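Local coordinates for protein cysteine synthase (Fusobacterium nucleatum subsp. nucleatum strain ATCC 25586, PDB 5XEM) that makes hydrogen sulfide from L-cysteine by a pyridoxal-phosphate-dependent beta-replacement that yields lanthionine, and probably synthesises L-cysteine from O-acetyl-L-serine and sulfide, at residues K200-E205 / D243-E248; V95-M100 / K125-K130; S9-I14 / C85-Y90. All blocks are in the same frame, centred on the assembly; numbering follows the deposited sequence.

Contact 1 (K200-E205 / D243-E248); sequences KTFPVE and DILVCE
Three backbone hydrogen bonds join strand 245-247 to strand 200-205 as parallel neighbours. Leu245 N gives a nearly straight bond (167°) to Pro203 O at 3.0 Å. Leu245 O accepts Glu205 N at 2.9 Å, and Cys247 N reaches Glu205 O at 3.2 Å with a more bent geometry. Proline has no N-H to offer one step earlier. Instead its ring carbon Pro203 CD lies 3.2 Å from Asp243 O, a buried carbonyl with no hydrogen-bond partner in the model, so pairing starts only at Pro203 O. On one face of the sheet, Leu245 CD1 meets Phe202 CB at 3.6 Å, with Val204 beside it. Asp243 CB comes in at the edge of the Phe202 ring, in its plane, 3.7 Å from Phe202 CE2. On the other face Glu205 holds CG in the crowded position between backbone N and carbonyl carbon (chi1 72°), which lays it alongside Val246, Glu205 CG being 3.9 Å from Val246 CG1. Ala277 of helix 269-284 packs on Val204 and Leu245, and Ile176 of the neighbouring strand 174-178 adjoins them. Strand 200-206, helix 211-214 and strand 245-247 form a beta-alpha-beta crossover that puts 245-247 at the sheet's edge. The Val204/Leu245 face is thus wholly apolar, whereas the other mixes Val246 with a buried glutamate, tolerable because its oxygens are hydrogen-bonded to Leu212 N and Ser213 OG.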
ATOM      1  N   LYS A 200       0.498 -30.311  -1.057  1.00 21.15           N
ATOM      2  CA  LYS A 200       1.521 -30.211  -0.017  1.00 21.75           C
ATOM      3  C   LYS A 200       1.491 -28.782   0.578  1.00 20.72           C
ATOM      4  O   LYS A 200       1.425 -27.802  -0.171  1.00 20.65           O
ATOM      5  CB  LYS A 200       2.911 -30.529  -0.585  1.00 23.88           C
ATOM      6  CG  LYS A 200       3.062 -31.922  -1.241  1.00 26.20           C
ATOM      7  CD  LYS A 200       2.876 -33.044  -0.235  1.00 28.29           C
ATOM      8  CE  LYS A 200       3.055 -34.426  -0.885  1.00 31.23           C
ATOM      9  NZ  LYS A 200       1.775 -34.914  -1.508  1.00 33.36           N
ATOM     10  N   THR A 201       1.532 -28.683   1.908  1.00 19.21           N
ATOM     11  CA  THR A 201       1.479 -27.394   2.610  1.00 17.95           C
ATOM     12  C   THR A 201       2.645 -27.279   3.598  1.00 18.08           C
ATOM     13  O   THR A 201       2.846 -28.200   4.430  1.00 17.06           O
ATOM     14  CB  THR A 201       0.126 -27.213   3.331  1.00 17.42           C
ATOM     15  OG1 THR A 201      -0.067 -28.263   4.300  1.00 17.27           O
ATOM     16  CG2 THR A 201      -1.042 -27.231   2.333  1.00 16.68           C
ATOM     17  N   PHE A 202       3.419 -26.185   3.489  1.00 15.80           N
ATOM     18  CA  PHE A 202       4.634 -26.023   4.274  1.00 16.69           C
ATOM     19  C   PHE A 202       4.694 -24.663   4.982  1.00 15.34           C
ATOM     20  O   PHE A 202       4.590 -23.638   4.301  1.00 14.85           O
ATOM     21  CB  PHE A 202       5.877 -26.121   3.398  1.00 17.28           C
ATOM     22  CG  PHE A 202       5.961 -27.381   2.568  1.00 19.47           C
ATOM     23  CD1 PHE A 202       5.420 -27.420   1.296  1.00 18.69           C
ATOM     24  CD2 PHE A 202       6.625 -28.501   3.051  1.00 20.60           C
ATOM     25  CE1 PHE A 202       5.502 -28.570   0.531  1.00 21.36           C
ATOM     26  CE2 PHE A 202       6.716 -29.657   2.277  1.00 21.14           C
ATOM     27  CZ  PHE A 202       6.169 -29.687   1.019  1.00 20.45           C
ATOM     28  N   PRO A 203       4.907 -24.671   6.316  1.00 14.89           N
ATOM     29  CA  PRO A 203       5.254 -23.479   7.055  1.00 14.50           C
ATOM     30  C   PRO A 203       6.739 -23.166   6.908  1.00 13.97           C
ATOM     31  O   PRO A 203       7.555 -24.093   6.676  1.00 15.24           O
ATOM     32  CB  PRO A 203       4.912 -23.867   8.491  1.00 14.77           C
ATOM     33  CG  PRO A 203       5.277 -25.312   8.562  1.00 15.00           C
ATOM     34  CD  PRO A 203       4.990 -25.863   7.190  1.00 15.05           C
ATOM     35  N   VAL A 204       7.097 -21.878   7.041  1.00 12.96           N
ATOM     36  CA  VAL A 204       8.474 -21.450   7.052  1.00 12.77           C
ATOM     37  C   VAL A 204       8.731 -20.769   8.394  1.00 12.57           C
ATOM     38  O   VAL A 204       7.876 -20.040   8.903  1.00 12.15           O
ATOM     39  CB  VAL A 204       8.807 -20.450   5.907  1.00 12.88           C
ATOM     40  CG1 VAL A 204      10.316 -20.197   5.882  1.00 13.23           C
ATOM     41  CG2 VAL A 204       8.263 -20.929   4.551  1.00 11.96           C
ATOM     42  N   GLU A 205       9.888 -21.037   8.977  1.00 11.75           N
ATOM     43  CA  GLU A 205      10.320 -20.345  10.196  1.00 12.24           C
ATOM     44  C   GLU A 205      11.721 -19.785   9.998  1.00 11.62           C
ATOM     45  O   GLU A 205      12.414 -20.147   9.036  1.00 11.62           O
ATOM     46  CB  GLU A 205      10.227 -21.306  11.399  1.00 12.81           C
ATOM     47  CG  GLU A 205      11.272 -22.405  11.429  1.00 13.21           C
ATOM     48  CD  GLU A 205      11.128 -23.337  12.627  1.00 15.18           C
ATOM     49  OE1 GLU A 205      10.290 -23.054  13.516  1.00 14.84           O
ATOM     50  OE2 GLU A 205      11.867 -24.347  12.677  1.00 14.13           O
ATOM     51  N   ASP A 243       6.492 -30.617   5.813  1.00 20.77           N
ATOM     52  CA  ASP A 243       7.868 -30.488   6.284  1.00 21.25           C
ATOM     53  C   ASP A 243       7.929 -29.071   6.879  1.00 19.92           C
ATOM     54  O   ASP A 243       6.995 -28.304   6.681  1.00 20.69           O
ATOM     55  CB  ASP A 243       8.848 -30.606   5.114  1.00 23.19           C
ATOM     56  CG  ASP A 243      10.271 -30.939   5.544  1.00 24.97           C
ATOM     57  OD1 ASP A 243      10.519 -31.108   6.759  1.00 26.60           O
ATOM     58  OD2 ASP A 243      11.141 -31.012   4.661  1.00 29.96           O
ATOM     59  N   ILE A 244       8.971 -28.752   7.625  1.00 19.41           N
ATOM     60  CA  ILE A 244       9.213 -27.382   8.117  1.00 17.51           C
ATOM     61  C   ILE A 244      10.332 -26.804   7.259  1.00 17.01           C
ATOM     62  O   ILE A 244      11.412 -27.381   7.166  1.00 15.61           O
ATOM     63  CB  ILE A 244       9.694 -27.346   9.574  1.00 18.45           C
ATOM     64  CG1 ILE A 244       8.809 -28.189  10.513  1.00 19.01           C
ATOM     65  CG2 ILE A 244       9.830 -25.895  10.035  1.00 17.42           C
ATOM     66  CD1 ILE A 244       7.351 -27.795  10.613  1.00 18.85           C
ATOM     67  N   LEU A 245      10.084 -25.664   6.624  1.00 14.55           N
ATOM     68  CA  LEU A 245      11.094 -24.993   5.826  1.00 14.55           C
ATOM     69  C   LEU A 245      11.640 -23.830   6.645  1.00 14.83           C
ATOM     70  O   LEU A 245      10.973 -23.342   7.566  1.00 13.56           O
ATOM     71  CB  LEU A 245      10.511 -24.495   4.510  1.00 13.73           C
ATOM     72  CG  LEU A 245       9.740 -25.541   3.682  1.00 14.32           C
ATOM     73  CD1 LEU A 245       9.173 -24.908   2.419  1.00 12.87           C
ATOM     74  CD2 LEU A 245      10.631 -26.733   3.357  1.00 13.87           C
ATOM     75  N   VAL A 246      12.858 -23.433   6.316  1.00 14.22           N
ATOM     76  CA  VAL A 246      13.515 -22.342   6.985  1.00 15.38           C
ATOM     77  C   VAL A 246      14.155 -21.364   6.017  1.00 15.34           C
ATOM     78  O   VAL A 246      14.371 -21.677   4.845  1.00 16.68           O
ATOM     79  CB  VAL A 246      14.591 -22.848   7.965  1.00 15.26           C
ATOM     80  CG1 VAL A 246      13.981 -23.832   8.953  1.00 16.44           C
ATOM     81  CG2 VAL A 246      15.786 -23.459   7.206  1.00 16.77           C
ATOM     82  N   CYS A 247      14.496 -20.185   6.542  1.00 14.92           N
ATOM     83  CA  CYS A 247      15.261 -19.198   5.801  1.00 14.27           C
ATOM     84  C   CYS A 247      16.163 -18.405   6.737  1.00 13.97           C
ATOM     85  O   CYS A 247      15.744 -17.972   7.802  1.00 14.20           O
ATOM     86  CB  CYS A 247      14.334 -18.251   5.056  1.00 14.24           C
ATOM     87  SG  CYS A 247      15.187 -17.154   3.900  1.00 14.26           S
ATOM     88  N   GLU A 248      17.415 -18.243   6.336  1.00 14.18           N
ATOM     89  CA  GLU A 248      18.366 -17.377   7.036  1.00 14.40           C
ATOM     90  C   GLU A 248      18.039 -15.892   6.815  1.00 14.05           C
ATOM     91  O   GLU A 248      17.462 -15.512   5.809  1.00 13.63           O
ATOM     92  CB  GLU A 248      19.808 -17.685   6.597  1.00 15.95           C
ATOM     93  CG  GLU A 248      20.264 -19.128   6.877  1.00 16.71           C
ATOM     94  CD  GLU A 248      20.737 -19.369   8.316  1.00 19.79           C
ATOM     95  OE1 GLU A 248      20.719 -18.442   9.154  1.00 22.22           O
ATOM     96  OE2 GLU A 248      21.155 -20.510   8.613  1.00 23.03           O
TER

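Contact 2 (V95-M100 / K125-K130); sequences VMPDTM and KACLEK
No aromatic ring or carboxylate carries this contact; its flat group is the peptide bond joining Met96 to Pro97, and Cys127 SG sits over its plane, 3.7 Å from Met96 C and 3.6 Å from Pro97 N. The same Cys127 SG touches the pyrrolidine ring at Pro97 CD, 3.5 Å away, with Pro97 CG slightly farther. Cys127 reaches this spot because SG stands anti to its carbonyl carbon (chi1 -59°), pointing off the helix toward the end of strand 95-97. Two residues earlier on the strand, Val95 faces the helix. Its CG1 branch, anti to the backbone N (chi1 -175°), presses on the helix backbone at Cys127 CA, 3.6 Å away, and is also 4.0 Å from Lys130 CB. Lys130 crosses Val95 at about a right angle, and a bend at chi2 turns the rest of its chain away. Thr118 of the adjoining strand 114-118 touches Val95, Cys127 and Lys130, while Leu131 and Leu134 continue the apolar face of helix 123-136 against Val95. Helix and strand run nearly antiparallel, at 157°, as layers of an alpha/beta domain do. With no hydrogen bond across it, the contact rests on dispersion and shape: the small cysteine lets the segment axes approach to 7.6 Å, valine's compact branch fills in against Cys127 CA, and Lys130 gives its CB and CG to the apolar contact and turns its charge away to a salt bridge with Glu133.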
ATOM      1  N   VAL A  95       0.538  -3.331  22.586  1.00 12.99           N
ATOM      2  CA  VAL A  95       1.863  -3.578  23.180  1.00 14.45           C
ATOM      3  C   VAL A  95       2.721  -4.242  22.145  1.00 15.45           C
ATOM      4  O   VAL A  95       2.320  -5.261  21.555  1.00 14.32           O
ATOM      5  CB  VAL A  95       1.821  -4.468  24.427  1.00 14.68           C
ATOM      6  CG1 VAL A  95       3.210  -4.564  25.042  1.00 15.09           C
ATOM      7  CG2 VAL A  95       0.819  -3.901  25.439  1.00 15.20           C
ATOM      8  N   MET A  96       3.918  -3.691  21.935  1.00 17.08           N
ATOM      9  CA  MET A  96       4.824  -4.173  20.897  0.60 18.59           C
ATOM     10  C   MET A  96       6.272  -4.140  21.381  1.00 19.70           C
ATOM     11  O   MET A  96       6.605  -3.315  22.227  1.00 19.40           O
ATOM     12  CB  MET A  96       4.689  -3.271  19.661  0.60 19.47           C
ATOM     13  CG  MET A  96       5.404  -3.757  18.405  0.60 20.96           C
ATOM     14  SD  MET A  96       5.041  -2.736  16.956  0.60 22.00           S
ATOM     15  CE  MET A  96       5.511  -1.139  17.623  0.60 21.04           C
ATOM     16  N   PRO A  97       7.131  -5.005  20.818  1.00 21.24           N
ATOM     17  CA  PRO A  97       8.558  -4.882  21.137  1.00 23.40           C
ATOM     18  C   PRO A  97       9.175  -3.623  20.524  1.00 28.01           C
ATOM     19  O   PRO A  97       8.868  -3.287  19.382  1.00 25.97           O
ATOM     20  CB  PRO A  97       9.179  -6.115  20.465  1.00 22.58           C
ATOM     21  CG  PRO A  97       8.062  -7.054  20.220  1.00 23.11           C
ATOM     22  CD  PRO A  97       6.885  -6.156  19.940  1.00 21.71           C
ATOM     23  N   ASP A  98      10.076  -2.984  21.270  1.00 30.85           N
ATOM     24  CA  ASP A  98      10.842  -1.833  20.785  1.00 32.23           C
ATOM     25  C   ASP A  98      11.892  -2.109  19.686  1.00 34.06           C
ATOM     26  O   ASP A  98      12.536  -1.174  19.234  1.00 39.42           O
ATOM     27  CB  ASP A  98      11.484  -1.094  21.975  1.00 30.82           C
ATOM     28  CG  ASP A  98      12.544  -1.934  22.716  1.00 32.15           C
ATOM     29  OD1 ASP A  98      13.059  -2.920  22.135  1.00 29.13           O
ATOM     30  OD2 ASP A  98      12.847  -1.606  23.876  1.00 32.24           O
ATOM     31  N   THR A  99      12.041  -3.350  19.221  1.00 36.46           N
ATOM     32  CA  THR A  99      13.085  -3.690  18.240  1.00 37.59           C
ATOM     33  C   THR A  99      12.573  -3.804  16.781  1.00 43.96           C
ATOM     34  O   THR A  99      13.306  -4.246  15.893  1.00 47.35           O
ATOM     35  CB  THR A  99      13.792  -5.009  18.642  1.00 37.67           C
ATOM     36  OG1 THR A  99      12.814  -6.015  18.915  1.00 37.09           O
ATOM     37  CG2 THR A  99      14.639  -4.814  19.889  1.00 34.85           C
ATOM     38  N   MET A 100      11.321  -3.427  16.524  1.00 45.06           N
ATOM     39  CA  MET A 100      10.746  -3.578  15.182  1.00 47.28           C
ATOM     40  C   MET A 100      10.926  -2.281  14.380  1.00 46.80           C
ATOM     41  O   MET A 100      11.269  -1.233  14.945  1.00 47.77           O
ATOM     42  CB  MET A 100       9.261  -3.997  15.262  1.00 50.32           C
ATOM     43  CG  MET A 100       8.967  -5.208  16.165  1.00 51.11           C
ATOM     44  SD  MET A 100       9.518  -6.824  15.548  1.00 51.13           S
ATOM     45  CE  MET A 100      11.313  -6.688  15.590  1.00 53.54           C
ATOM     46  N   LYS A 125       6.624 -12.652  24.439  1.00 17.88           N
ATOM     47  CA  LYS A 125       6.270 -13.041  25.812  1.00 17.78           C
ATOM     48  C   LYS A 125       6.148 -11.802  26.704  1.00 16.47           C
ATOM     49  O   LYS A 125       5.218 -11.707  27.512  1.00 16.26           O
ATOM     50  CB  LYS A 125       7.331 -14.007  26.354  1.00 19.92           C
ATOM     51  CG  LYS A 125       7.238 -14.355  27.830  1.00 23.73           C
ATOM     52  CD  LYS A 125       8.386 -15.264  28.301  1.00 25.21           C
ATOM     53  CE  LYS A 125       9.649 -15.266  27.431  1.00 27.87           C
ATOM     54  NZ  LYS A 125      10.520 -14.031  27.324  1.00 30.87           N
ATOM     55  N   ALA A 126       7.078 -10.867  26.566  1.00 15.17           N
ATOM     56  CA  ALA A 126       7.072  -9.627  27.333  1.00 15.16           C
ATOM     57  C   ALA A 126       5.833  -8.788  27.023  1.00 14.77           C
ATOM     58  O   ALA A 126       5.248  -8.189  27.925  1.00 14.62           O
ATOM     59  CB  ALA A 126       8.343  -8.807  27.067  1.00 15.24           C
ATOM     60  N   CYS A 127       5.452  -8.745  25.745  1.00 14.87           N
ATOM     61  CA  CYS A 127       4.239  -8.035  25.328  1.00 15.56           C
ATOM     62  C   CYS A 127       2.989  -8.608  25.988  1.00 16.06           C
ATOM     63  O   CYS A 127       2.160  -7.860  26.520  1.00 16.97           O
ATOM     64  CB  CYS A 127       4.082  -8.117  23.816  1.00 15.27           C
ATOM     65  SG  CYS A 127       5.499  -7.409  22.942  1.00 16.71           S
ATOM     66  N   LEU A 128       2.844  -9.935  25.923  1.00 16.84           N
ATOM     67  CA  LEU A 128       1.695 -10.609  26.529  1.00 17.76           C
ATOM     68  C   LEU A 128       1.665 -10.397  28.050  1.00 19.94           C
ATOM     69  O   LEU A 128       0.600 -10.130  28.638  1.00 20.38           O
ATOM     70  CB  LEU A 128       1.668 -12.103  26.152  1.00 18.26           C
ATOM     71  CG  LEU A 128       1.258 -12.476  24.714  1.00 18.60           C
ATOM     72  CD1 LEU A 128       1.506 -13.949  24.464  1.00 18.67           C
ATOM     73  CD2 LEU A 128      -0.225 -12.206  24.486  1.00 17.63           C
ATOM     74  N   GLU A 129       2.825 -10.473  28.700  1.00 19.97           N
ATOM     75  CA  GLU A 129       2.886 -10.229  30.133  1.00 21.15           C
ATOM     76  C   GLU A 129       2.458  -8.791  30.478  1.00 20.26           C
ATOM     77  O   GLU A 129       1.755  -8.566  31.469  1.00 17.79           O
ATOM     78  CB  GLU A 129       4.289 -10.524  30.676  1.00 25.13           C
ATOM     79  CG  GLU A 129       4.633 -12.016  30.659  1.00 28.20           C
ATOM     80  CD  GLU A 129       6.079 -12.293  31.046  1.00 33.28           C
ATOM     81  OE1 GLU A 129       6.861 -11.326  31.178  1.00 36.41           O
ATOM     82  OE2 GLU A 129       6.436 -13.482  31.203  1.00 36.27           O
ATOM     83  N   LYS A 130       2.841  -7.826  29.647  1.00 18.90           N
ATOM     84  CA  LYS A 130       2.460  -6.434  29.886  1.00 20.32           C
ATOM     85  C   LYS A 130       0.923  -6.247  29.816  1.00 19.37           C
ATOM     86  O   LYS A 130       0.361  -5.371  30.508  1.00 17.62           O
ATOM     87  CB  LYS A 130       3.174  -5.516  28.885  1.00 22.13           C
ATOM     88  CG  LYS A 130       2.893  -4.034  29.033  1.00 24.39           C
ATOM     89  CD  LYS A 130       3.489  -3.461  30.309  1.00 26.07           C
ATOM     90  CE  LYS A 130       3.405  -1.940  30.306  1.00 29.43           C
ATOM     91  NZ  LYS A 130       4.125  -1.330  31.469  1.00 31.06           N
TER

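Contact 3 (S9-I14 / C85-Y90); sequences SVIDLI and CAVKNY
Val87 projects from the last turn of its helix and overlaps three residues of the 9-14 segment with its two methyls. Val87 CG2, anti to its carbonyl carbon, meets Val10 CG2 methyl to methyl at 3.6 Å. The other branch, Val87 CG1, packs on Ile11 CD1 at 3.8 Å and lies 4.0 Å from Ser9 OG. Ile11 is extended at chi2 (177°), CG1 lying anti to its carbonyl carbon, so its terminal CD1 also reaches Lys88 CE, 3.8 Å away, and the two chains cross at about a right angle. Lys88 bends at chi4, and its ammonium forms a salt bridge with Glu58, whose second oxygen takes a hydrogen bond with Tyr90 OH; Lys88 CB rests over one face of the Tyr90 ring. The short 3-10 turn 10-13 is held in shape from within, because short polar side chains can reach back to nearby N-H groups: Ser9 N donates to the anti lone pair of Asp12 OD2, at 3.0 Å, and Ile11 N gives a weak bond to Ser9 OG. Leu51 of helix 46-60 and Met83 flank the contact, and Glu263 of the second subunit packs on Val87, so the patch borders the dimer interface. The helix ends at Lys88; Asn89 follows with positive phi (61°), Tyr90 N bonding back to Cys85 O at 3.0 Å and Asn89 N weakly to Ala86 O: a Schellman motif, which here closes helix 76-88 beside the N-terminal 3-10 turn.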
ATOM      1  N   SER A   9     -16.621   1.517   3.536  1.00 14.89           N
ATOM      2  CA  SER A   9     -15.471   1.947   4.322  1.00 13.20           C
ATOM      3  C   SER A   9     -14.273   1.123   3.899  1.00 12.24           C
ATOM      4  O   SER A   9     -14.384   0.172   3.107  1.00 11.86           O
ATOM      5  CB  SER A   9     -15.721   1.742   5.817  1.00 12.90           C
ATOM      6  OG  SER A   9     -15.609   0.349   6.119  1.00 12.23           O
ATOM      7  N   VAL A  10     -13.119   1.478   4.447  1.00 11.72           N
ATOM      8  CA  VAL A  10     -11.905   0.694   4.150  1.00 11.43           C
ATOM      9  C   VAL A  10     -12.036  -0.781   4.563  1.00 12.00           C
ATOM     10  O   VAL A  10     -11.358  -1.657   4.027  1.00 11.06           O
ATOM     11  CB  VAL A  10     -10.630   1.331   4.753  1.00 11.07           C
ATOM     12  CG1 VAL A  10     -10.327   2.686   4.086  1.00 11.20           C
ATOM     13  CG2 VAL A  10     -10.713   1.460   6.268  1.00 11.15           C
ATOM     14  N   ILE A  11     -12.908  -1.070   5.526  1.00 11.96           N
ATOM     15  CA  ILE A  11     -13.154  -2.470   5.894  1.00 13.32           C
ATOM     16  C   ILE A  11     -13.565  -3.305   4.700  1.00 13.21           C
ATOM     17  O   ILE A  11     -13.216  -4.484   4.604  1.00 12.25           O
ATOM     18  CB  ILE A  11     -14.234  -2.593   7.002  1.00 14.16           C
ATOM     19  CG1 ILE A  11     -13.719  -1.909   8.273  1.00 15.20           C
ATOM     20  CG2 ILE A  11     -14.633  -4.078   7.193  1.00 14.91           C
ATOM     21  CD1 ILE A  11     -14.694  -1.881   9.453  1.00 16.32           C
ATOM     22  N   ASP A  12     -14.296  -2.703   3.763  1.00 13.93           N
ATOM     23  CA  ASP A  12     -14.742  -3.450   2.594  1.00 16.40           C
ATOM     24  C   ASP A  12     -13.621  -3.778   1.600  1.00 15.49           C
ATOM     25  O   ASP A  12     -13.799  -4.605   0.703  1.00 16.17           O
ATOM     26  CB  ASP A  12     -15.888  -2.711   1.876  1.00 18.47           C
ATOM     27  CG  ASP A  12     -17.080  -2.488   2.777  1.00 19.24           C
ATOM     28  OD1 ASP A  12     -17.625  -3.469   3.325  1.00 23.63           O
ATOM     29  OD2 ASP A  12     -17.448  -1.329   2.986  1.00 25.22           O
ATOM     30  N   LEU A  13     -12.456  -3.154   1.747  1.00 14.72           N
ATOM     31  CA  LEU A  13     -11.318  -3.457   0.884  1.00 13.98           C
ATOM     32  C   LEU A  13     -10.460  -4.647   1.352  1.00 13.59           C
ATOM     33  O   LEU A  13      -9.507  -5.026   0.677  1.00 13.27           O
ATOM     34  CB  LEU A  13     -10.425  -2.234   0.747  1.00 14.67           C
ATOM     35  CG  LEU A  13     -11.134  -0.921   0.370  1.00 15.67           C
ATOM     36  CD1 LEU A  13     -10.117   0.211   0.219  1.00 15.26           C
ATOM     37  CD2 LEU A  13     -11.982  -1.110  -0.864  1.00 17.97           C
ATOM     38  N   ILE A  14     -10.777  -5.200   2.516  1.00 12.58           N
ATOM     39  CA  ILE A  14     -10.029  -6.305   3.106  1.00 12.47           C
ATOM     40  C   ILE A  14     -10.335  -7.558   2.289  1.00 13.44           C
ATOM     41  O   ILE A  14     -11.499  -7.844   1.970  1.00 14.97           O
ATOM     42  CB  ILE A  14     -10.371  -6.507   4.599  1.00 12.23           C
ATOM     43  CG1 ILE A  14      -9.932  -5.271   5.403  1.00 12.27           C
ATOM     44  CG2 ILE A  14      -9.686  -7.767   5.173  1.00 11.81           C
ATOM     45  CD1 ILE A  14     -10.408  -5.240   6.862  1.00 12.42           C
ATOM     46  N   CYS A  85     -10.445  -0.233  14.131  1.00 11.88           N
ATOM     47  CA  CYS A  85     -10.924   0.514  15.311  1.00 11.75           C
ATOM     48  C   CYS A  85     -11.120   1.993  15.002  1.00 11.90           C
ATOM     49  O   CYS A  85     -12.021   2.635  15.567  1.00 11.18           O
ATOM     50  CB  CYS A  85      -9.990   0.335  16.489  1.00 11.78           C
ATOM     51  SG  CYS A  85     -10.071  -1.323  17.221  1.00 12.41           S
ATOM     52  N   ALA A  86     -10.313   2.539  14.077  1.00 11.19           N
ATOM     53  CA  ALA A  86     -10.543   3.901  13.651  1.00 11.48           C
ATOM     54  C   ALA A  86     -11.943   4.052  13.017  1.00 11.66           C
ATOM     55  O   ALA A  86     -12.681   4.966  13.405  1.00 11.93           O
ATOM     56  CB  ALA A  86      -9.452   4.386  12.689  1.00 10.94           C
ATOM     57  N   VAL A  87     -12.294   3.161  12.083  1.00 12.36           N
ATOM     58  CA  VAL A  87     -13.597   3.166  11.383  1.00 12.99           C
ATOM     59  C   VAL A  87     -14.745   2.972  12.395  1.00 13.12           C
ATOM     60  O   VAL A  87     -15.785   3.663  12.359  1.00 12.92           O
ATOM     61  CB  VAL A  87     -13.654   2.025  10.331  1.00 13.57           C
ATOM     62  CG1 VAL A  87     -15.057   1.841   9.777  1.00 15.59           C
ATOM     63  CG2 VAL A  87     -12.673   2.284   9.207  1.00 14.05           C
ATOM     64  N   LYS A  88     -14.557   2.014  13.289  1.00 13.11           N
ATOM     65  CA  LYS A  88     -15.596   1.624  14.273  1.00 13.28           C
ATOM     66  C   LYS A  88     -15.638   2.468  15.560  1.00 13.81           C
ATOM     67  O   LYS A  88     -16.516   2.263  16.424  1.00 14.44           O
ATOM     68  CB  LYS A  88     -15.397   0.141  14.617  1.00 13.97           C
ATOM     69  CG  LYS A  88     -15.721  -0.815  13.476  1.00 15.27           C
ATOM     70  CD  LYS A  88     -15.451  -2.262  13.876  1.00 16.87           C
ATOM     71  CE  LYS A  88     -15.914  -3.245  12.791  1.00 17.39           C
ATOM     72  NZ  LYS A  88     -17.391  -3.445  12.819  1.00 18.01           N
ATOM     73  N   ASN A  89     -14.688   3.377  15.720  1.00 13.76           N
ATOM     74  CA  ASN A  89     -14.567   4.241  16.905  1.00 15.14           C
ATOM     75  C   ASN A  89     -14.341   3.492  18.225  1.00 14.81           C
ATOM     76  O   ASN A  89     -14.923   3.854  19.250  1.00 13.77           O
ATOM     77  CB  ASN A  89     -15.800   5.150  17.036  1.00 16.88           C
ATOM     78  CG  ASN A  89     -15.888   6.146  15.911  1.00 19.68           C
ATOM     79  OD1 ASN A  89     -14.928   6.851  15.639  1.00 21.69           O
ATOM     80  ND2 ASN A  89     -17.024   6.184  15.228  1.00 22.96           N
ATOM     81  N   TYR A  90     -13.543   2.433  18.199  1.00 12.64           N
ATOM     82  CA  TYR A  90     -13.135   1.774  19.431  1.00 12.55           C
ATOM     83  C   TYR A  90     -11.775   2.271  19.874  1.00 12.50           C
ATOM     84  O   TYR A  90     -10.875   2.451  19.041  1.00 12.57           O
ATOM     85  CB  TYR A  90     -13.067   0.253  19.216  1.00 12.56           C
ATOM     86  CG  TYR A  90     -14.359  -0.432  18.813  1.00 13.11           C
ATOM     87  CD1 TYR A  90     -15.563  -0.065  19.365  1.00 14.56           C
ATOM     88  CD2 TYR A  90     -14.348  -1.521  17.939  1.00 13.67           C
ATOM     89  CE1 TYR A  90     -16.738  -0.714  19.021  1.00 15.95           C
ATOM     90  CE2 TYR A  90     -15.519  -2.192  17.590  1.00 14.64           C
ATOM     91  CZ  TYR A  90     -16.713  -1.775  18.147  1.00 15.25           C
ATOM     92  OH  TYR A  90     -17.894  -2.395  17.837  1.00 17.44           O
TER

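Overall arrangement
The three contacts lie apart, with centres 25 to 33 Å from one another, and share no segment. Contact 2 is the buried one, contact 1 is partly buried, and contact 3 lies at the surface beside the second subunit. Contact 1 adds an outermost strand to the mixed six-stranded sheet, so backbone hydrogen bonds dominate; contact 2 lays a helix against the four-stranded parallel sheet without any hydrogen bond, by van der Waals contact; contact 3 sets a 3-10 turn on a helix end by aliphatic tips, again with no hydrogen bond across it. Contacts 2 and 3 are linked by sequence, since helix 76-88 is followed by strand 92-97, whereas contacts 1 and 3 occupy opposite sides of the chain's centre.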